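Local coordinates for Rho GTPase-activating protein 26 (PDB 1F7C), which speeds GTP hydrolysis by the small GTPases RhoA and Cdc42, the chain here being the all-helical RhoGAP (BH) domain of this larger regulator, at residues Met196-Lys199 / Phe200-Ile203; Met113-Gln116 / Phe117-Ser120. One frame throughout, in Å; residues are numbered along the deposited sequence.

Contact 1. Residues Met196-Lys199 / Phe200-Ile203; sequences MDIK and FQNI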
ATOM      1  N   MET A 196     -15.109 -14.464  -6.130  1.00 60.33           N
ATOM      2  CA  MET A 196     -14.128 -15.022  -7.045  1.00 59.08           C
ATOM      3  C   MET A 196     -13.191 -13.987  -7.655  1.00 56.98           C
ATOM      4  O   MET A 196     -12.261 -14.337  -8.372  1.00 56.24           O
ATOM      5  CB  MET A 196     -14.845 -15.819  -8.135  1.00 62.15           C
ATOM      6  CG  MET A 196     -15.616 -17.006  -7.561  1.00 66.70           C
ATOM      7  SD  MET A 196     -16.462 -18.003  -8.783  1.00 71.84           S
ATOM      8  CE  MET A 196     -18.045 -17.147  -8.890  1.00 70.95           C
ATOM      9  N   ASP A 197     -13.434 -12.713  -7.363  1.00 56.35           N
ATOM     10  CA  ASP A 197     -12.587 -11.637  -7.871  1.00 54.28           C
ATOM     11  C   ASP A 197     -11.664 -11.086  -6.781  1.00 52.00           C
ATOM     12  O   ASP A 197     -10.880 -10.180  -7.036  1.00 52.20           O
ATOM     13  CB  ASP A 197     -13.429 -10.486  -8.443  1.00 54.41           C
ATOM     14  CG  ASP A 197     -14.068 -10.823  -9.783  1.00 55.50           C
ATOM     15  OD1 ASP A 197     -13.530 -11.682 -10.521  1.00 56.79           O
ATOM     16  OD2 ASP A 197     -15.103 -10.209 -10.110  1.00 56.17           O
ATOM     17  N   ILE A 198     -11.764 -11.630  -5.571  1.00 49.59           N
ATOM     18  CA  ILE A 198     -10.922 -11.179  -4.468  1.00 48.14           C
ATOM     19  C   ILE A 198      -9.463 -11.425  -4.803  1.00 46.74           C
ATOM     20  O   ILE A 198      -8.594 -10.600  -4.516  1.00 49.19           O
ATOM     21  CB  ILE A 198     -11.265 -11.924  -3.152  1.00 50.30           C
ATOM     22  CG1 ILE A 198     -12.681 -11.556  -2.699  1.00 50.22           C
ATOM     23  CG2 ILE A 198     -10.251 -11.584  -2.067  1.00 47.73           C
ATOM     24  CD1 ILE A 198     -12.882 -10.078  -2.428  1.00 51.94           C
ATOM     25  N   LYS A 199      -9.192 -12.564  -5.422  1.00 44.28           N
ATOM     26  CA  LYS A 199      -7.829 -12.892  -5.788  1.00 44.13           C
ATOM     27  C   LYS A 199      -7.217 -11.841  -6.710  1.00 43.18           C
ATOM     28  O   LYS A 199      -6.036 -11.525  -6.587  1.00 43.44           O
ATOM     29  CB  LYS A 199      -7.767 -14.270  -6.452  1.00 43.42           C
ATOM     30  CG  LYS A 199      -8.600 -14.397  -7.712  1.00 46.83           C
ATOM     31  CD  LYS A 199      -8.386 -15.748  -8.367  1.00 49.28           C
ATOM     32  CE  LYS A 199      -8.756 -16.883  -7.421  1.00 50.09           C
ATOM     33  NZ  LYS A 199     -10.207 -16.872  -7.093  1.00 51.08           N
ATOM     34  N   PHE A 200      -8.011 -11.298  -7.630  1.00 42.98           N
ATOM     35  CA  PHE A 200      -7.497 -10.284  -8.549  1.00 42.78           C
ATOM     36  C   PHE A 200      -7.194  -8.960  -7.862  1.00 41.64           C
ATOM     37  O   PHE A 200      -6.472  -8.135  -8.403  1.00 42.66           O
ATOM     38  CB  PHE A 200      -8.463 -10.048  -9.700  1.00 42.29           C
ATOM     39  CG  PHE A 200      -8.690 -11.256 -10.545  1.00 46.40           C
ATOM     40  CD1 PHE A 200      -9.602 -12.229 -10.155  1.00 48.63           C
ATOM     41  CD2 PHE A 200      -7.972 -11.442 -11.721  1.00 47.10           C
ATOM     42  CE1 PHE A 200      -9.798 -13.377 -10.925  1.00 50.64           C
ATOM     43  CE2 PHE A 200      -8.158 -12.583 -12.499  1.00 49.63           C
ATOM     44  CZ  PHE A 200      -9.075 -13.556 -12.100  1.00 50.07           C
ATOM     45  N   GLN A 201      -7.749  -8.747  -6.678  1.00 40.63           N
ATOM     46  CA  GLN A 201      -7.461  -7.517  -5.959  1.00 40.22           C
ATOM     47  C   GLN A 201      -5.973  -7.565  -5.628  1.00 38.66           C
ATOM     48  O   GLN A 201      -5.292  -6.541  -5.596  1.00 37.76           O
ATOM     49  CB  GLN A 201      -8.257  -7.440  -4.659  1.00 42.51           C
ATOM     50  CG  GLN A 201      -9.754  -7.621  -4.827  1.00 47.60           C
ATOM     51  CD  GLN A 201     -10.522  -7.129  -3.610  1.00 49.88           C
ATOM     52  OE1 GLN A 201     -10.089  -7.310  -2.467  1.00 49.40           O
ATOM     53  NE2 GLN A 201     -11.671  -6.507  -3.849  1.00 51.31           N
ATOM     54  N   ASN A 202      -5.477  -8.775  -5.390  1.00 36.27           N
ATOM     55  CA  ASN A 202      -4.080  -8.988  -5.063  1.00 34.39           C
ATOM     56  C   ASN A 202      -3.168  -8.821  -6.284  1.00 32.68           C
ATOM     57  O   ASN A 202      -2.062  -8.306  -6.163  1.00 30.81           O
ATOM     58  CB  ASN A 202      -3.899 -10.372  -4.438  1.00 34.50           C
ATOM     59  CG  ASN A 202      -4.716 -10.546  -3.169  1.00 36.39           C
ATOM     60  OD1 ASN A 202      -5.361  -9.610  -2.701  1.00 35.15           O
ATOM     61  ND2 ASN A 202      -4.686 -11.747  -2.604  1.00 36.96           N
ATOM     62  N   ILE A 203      -3.643  -9.246  -7.452  1.00 32.72           N
ATOM     63  CA  ILE A 203      -2.879  -9.127  -8.696  1.00 33.12           C
ATOM     64  C   ILE A 203      -2.647  -7.652  -9.038  1.00 33.39           C
ATOM     65  O   ILE A 203      -1.602  -7.272  -9.582  1.00 32.47           O
ATOM     66  CB  ILE A 203      -3.630  -9.788  -9.884  1.00 35.40           C
ATOM     67  CG1 ILE A 203      -3.883 -11.270  -9.586  1.00 38.60           C
ATOM     68  CG2 ILE A 203      -2.831  -9.637 -11.164  1.00 32.88           C
ATOM     69  CD1 ILE A 203      -2.626 -12.064  -9.293  1.00 40.57           C
TER
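The ring of Phe-200 has backbone oxygens at its rim: Met-196 O and Asp-197 O both lie in the ring plane, the former 3.7 Å from Phe-200 CE1. Lys-199 approaches obliquely, its aliphatic chain running beside the ring in the same direction, with CG 3.4 Å from Phe-200 CD1 and CD following near CE1. With chi1 at 59°, Lys-199 CG sits between its own backbone N and carbonyl carbon, which brings the methylenes to the aromatic carbons; bends at chi3 and chi4 then curl the ammonium end back toward Met-196. The Asp-197 carboxylate stands almost perpendicular to the ring, the planes 81° apart, and OD1 is 4.0 Å from Phe-200 CD1. Its main partner is Lys-126, which forms a salt bridge to the same oxygen and also touches the phenylalanine side chain.

On another side of the turn, Gln-201 and Ile-198 lie alongside one another. Gln-201 CG rests 3.2 Å from Ile-198 O, and OE1 is 3.9 Å from the Ile-198 CD1 methyl, while Ile-122, Leu-185 and Pro-187 also touch the glutamine. Replacing this glutamine with an alanine would remove CG and the amide, and would probably open a gap beside the Ile-198 methyl and Ile-122.

The backbone ties are uneven. Gln-201 N bonds to Ile-198 O at 3.0 Å and makes a long, weak bond to Asp-197 O. Asn-202 N and Ile-203 N share Lys-199 O, again weakly. Such mixed i+3 and i+4 bonding, most of it weak, marks the N-terminal turn of helix 198-210, which meets helix 115-125 through Ile-122 in the RhoGAP domain.

Contact 2. Residues Met113-Gln116 / Phe117-Ser120; sequences MMYQ and FQRS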
ATOM      1  N   MET A 113      -7.803   3.140  -3.309  1.00 36.82           N
ATOM      2  CA  MET A 113      -8.015   2.879  -4.734  1.00 39.01           C
ATOM      3  C   MET A 113      -9.369   3.412  -5.209  1.00 38.65           C
ATOM      4  O   MET A 113      -9.619   3.487  -6.408  1.00 39.13           O
ATOM      5  CB  MET A 113      -7.968   1.375  -5.011  1.00 43.27           C
ATOM      6  CG  MET A 113      -6.670   0.679  -4.626  1.00 49.56           C
ATOM      7  SD  MET A 113      -5.386   0.796  -5.871  1.00 51.78           S
ATOM      8  CE  MET A 113      -6.195   0.081  -7.249  1.00 50.55           C
ATOM      9  N   MET A 114     -10.240   3.748  -4.257  1.00 40.34           N
ATOM     10  CA  MET A 114     -11.585   4.284  -4.523  1.00 41.65           C
ATOM     11  C   MET A 114     -12.676   3.313  -5.001  1.00 39.66           C
ATOM     12  O   MET A 114     -12.534   2.634  -6.019  1.00 37.22           O
ATOM     13  CB  MET A 114     -11.516   5.460  -5.509  1.00 42.33           C
ATOM     14  CG  MET A 114     -10.756   6.660  -4.977  1.00 46.57           C
ATOM     15  SD  MET A 114     -10.995   8.161  -5.941  1.00 45.84           S
ATOM     16  CE  MET A 114     -11.717   9.224  -4.695  1.00 46.84           C
ATOM     17  N   TYR A 115     -13.779   3.277  -4.257  1.00 40.51           N
ATOM     18  CA  TYR A 115     -14.917   2.424  -4.595  1.00 42.81           C
ATOM     19  C   TYR A 115     -15.323   2.654  -6.049  1.00 41.75           C
ATOM     20  O   TYR A 115     -15.624   1.712  -6.783  1.00 40.59           O
ATOM     21  CB  TYR A 115     -16.097   2.746  -3.670  1.00 44.69           C
ATOM     22  CG  TYR A 115     -15.997   2.117  -2.302  1.00 43.81           C
ATOM     23  CD1 TYR A 115     -16.248   2.861  -1.153  1.00 45.08           C
ATOM     24  CD2 TYR A 115     -15.684   0.764  -2.159  1.00 46.40           C
ATOM     25  CE1 TYR A 115     -16.192   2.273   0.112  1.00 46.81           C
ATOM     26  CE2 TYR A 115     -15.624   0.163  -0.900  1.00 47.69           C
ATOM     27  CZ  TYR A 115     -15.880   0.924   0.231  1.00 48.86           C
ATOM     28  OH  TYR A 115     -15.836   0.331   1.479  1.00 54.25           O
ATOM     29  N   GLN A 116     -15.300   3.920  -6.451  1.00 42.02           N
ATOM     30  CA  GLN A 116     -15.656   4.344  -7.799  1.00 42.95           C
ATOM     31  C   GLN A 116     -14.790   3.754  -8.916  1.00 42.49           C
ATOM     32  O   GLN A 116     -15.243   3.660 -10.056  1.00 41.47           O
ATOM     33  CB  GLN A 116     -15.631   5.878  -7.857  1.00 45.62           C
ATOM     34  CG  GLN A 116     -15.716   6.507  -9.244  1.00 46.34           C
ATOM     35  CD  GLN A 116     -15.947   8.015  -9.181  1.00 49.57           C
ATOM     36  OE1 GLN A 116     -15.239   8.746  -8.475  1.00 48.75           O
ATOM     37  NE2 GLN A 116     -16.945   8.487  -9.922  1.00 49.25           N
ATOM     38  N   PHE A 117     -13.555   3.355  -8.615  1.00 42.36           N
ATOM     39  CA  PHE A 117     -12.692   2.786  -9.663  1.00 43.13           C
ATOM     40  C   PHE A 117     -12.392   1.298  -9.485  1.00 43.21           C
ATOM     41  O   PHE A 117     -11.907   0.650 -10.407  1.00 43.17           O
ATOM     42  CB  PHE A 117     -11.352   3.532  -9.753  1.00 43.98           C
ATOM     43  CG  PHE A 117     -11.446   4.933 -10.310  1.00 44.46           C
ATOM     44  CD1 PHE A 117     -11.703   6.019  -9.471  1.00 43.08           C
ATOM     45  CD2 PHE A 117     -11.223   5.175 -11.669  1.00 46.53           C
ATOM     46  CE1 PHE A 117     -11.730   7.328  -9.974  1.00 44.19           C
ATOM     47  CE2 PHE A 117     -11.248   6.481 -12.188  1.00 46.81           C
ATOM     48  CZ  PHE A 117     -11.500   7.560 -11.337  1.00 45.79           C
ATOM     49  N   GLN A 118     -12.684   0.760  -8.307  1.00 46.02           N
ATOM     50  CA  GLN A 118     -12.412  -0.647  -8.015  1.00 48.69           C
ATOM     51  C   GLN A 118     -12.766  -1.628  -9.119  1.00 48.34           C
ATOM     52  O   GLN A 118     -11.906  -2.353  -9.607  1.00 49.07           O
ATOM     53  CB  GLN A 118     -13.101  -1.063  -6.711  1.00 51.99           C
ATOM     54  CG  GLN A 118     -12.511  -0.394  -5.467  1.00 56.57           C
ATOM     55  CD  GLN A 118     -12.538  -1.294  -4.238  1.00 60.23           C
ATOM     56  OE1 GLN A 118     -12.062  -0.916  -3.167  1.00 62.35           O
ATOM     57  NE2 GLN A 118     -13.093  -2.496  -4.391  1.00 62.41           N
ATOM     58  N   ARG A 119     -14.028  -1.659  -9.514  1.00 49.77           N
ATOM     59  CA  ARG A 119     -14.470  -2.565 -10.565  1.00 51.00           C
ATOM     60  C   ARG A 119     -13.591  -2.486 -11.803  1.00 48.46           C
ATOM     61  O   ARG A 119     -13.306  -3.501 -12.436  1.00 48.71           O
ATOM     62  CB  ARG A 119     -15.922  -2.257 -10.935  1.00 55.67           C
ATOM     63  CG  ARG A 119     -16.907  -2.644  -9.846  1.00 61.45           C
ATOM     64  CD  ARG A 119     -18.264  -2.007 -10.076  1.00 67.73           C
ATOM     65  NE  ARG A 119     -19.303  -2.659  -9.285  1.00 71.58           N
ATOM     66  CZ  ARG A 119     -20.563  -2.244  -9.220  1.00 73.76           C
ATOM     67  NH1 ARG A 119     -20.943  -1.167  -9.899  1.00 75.04           N
ATOM     68  NH2 ARG A 119     -21.446  -2.914  -8.488  1.00 74.35           N
ATOM     69  N   SER A 120     -13.165  -1.278 -12.151  1.00 47.80           N
ATOM     70  CA  SER A 120     -12.312  -1.089 -13.324  1.00 46.67           C
ATOM     71  C   SER A 120     -10.954  -1.749 -13.110  1.00 43.74           C
ATOM     72  O   SER A 120     -10.454  -2.442 -13.989  1.00 42.29           O
ATOM     73  CB  SER A 120     -12.122   0.402 -13.615  1.00 48.08           C
ATOM     74  OG  SER A 120     -13.354   1.021 -13.942  1.00 50.13           O
TER
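The opening turn of helix 115-125 carries a Met-aromatic contact between Met-114 and Phe-117, three residues apart. The two side chains run side by side; Met-114 SD is 5.3 Å from the centroid of the Phe-117 ring and oblique to it, 73° off the normal, while Met-114 CB meets the ring edge 4.0 Å from CD1. Gln-116 flanks the same ring with its extended chain: chi1 of 169° sets CG opposite the backbone N, and OE1 arrives 4.1 Å from Phe-117 CE1. Met-114 also reaches Pro-145 and Asn-148, so the turn is packed against the start of helix 146-164.

Met-114 O takes two backbone N-H groups. Phe-117 N comes from above the carbonyl plane at 2.9 Å, whereas Gln-118 N lies nearly in line with the C=O bond at 3.0 Å. A weaker bond links Gln-118 N to Tyr-115 O, and Gln-118 CG leans on Met-114 O at 3.1 Å. Met-114 is thus tied to Phe-117 twice, its carbonyl holding the N-H and its side chain lying against the ring, which probably limits how far that ring can shift where the helix begins.

Overall arrangement
Along the chain, contact 2 closes long before contact 1 opens, yet in space their centres are about 13 Å apart and the two first turns touch. The meeting point is a pair of glutamines: NE2 of Gln-201 lies 4.3 Å from NE2 of Gln-118, a packing approach and not a bond. Farther along helix 115-125, Ile-122 touches Asp-197 and Phe-200 of contact 1, and the loop residue Leu-185 touches both Gln-201 and Met-113. Each contact is centred about 15 Å from the centre of the chain, and both lie away from Arg-60, the predicted arginine finger; contact 1 packs against helices 115-125 and 173-184, contact 2 against helix 146-164.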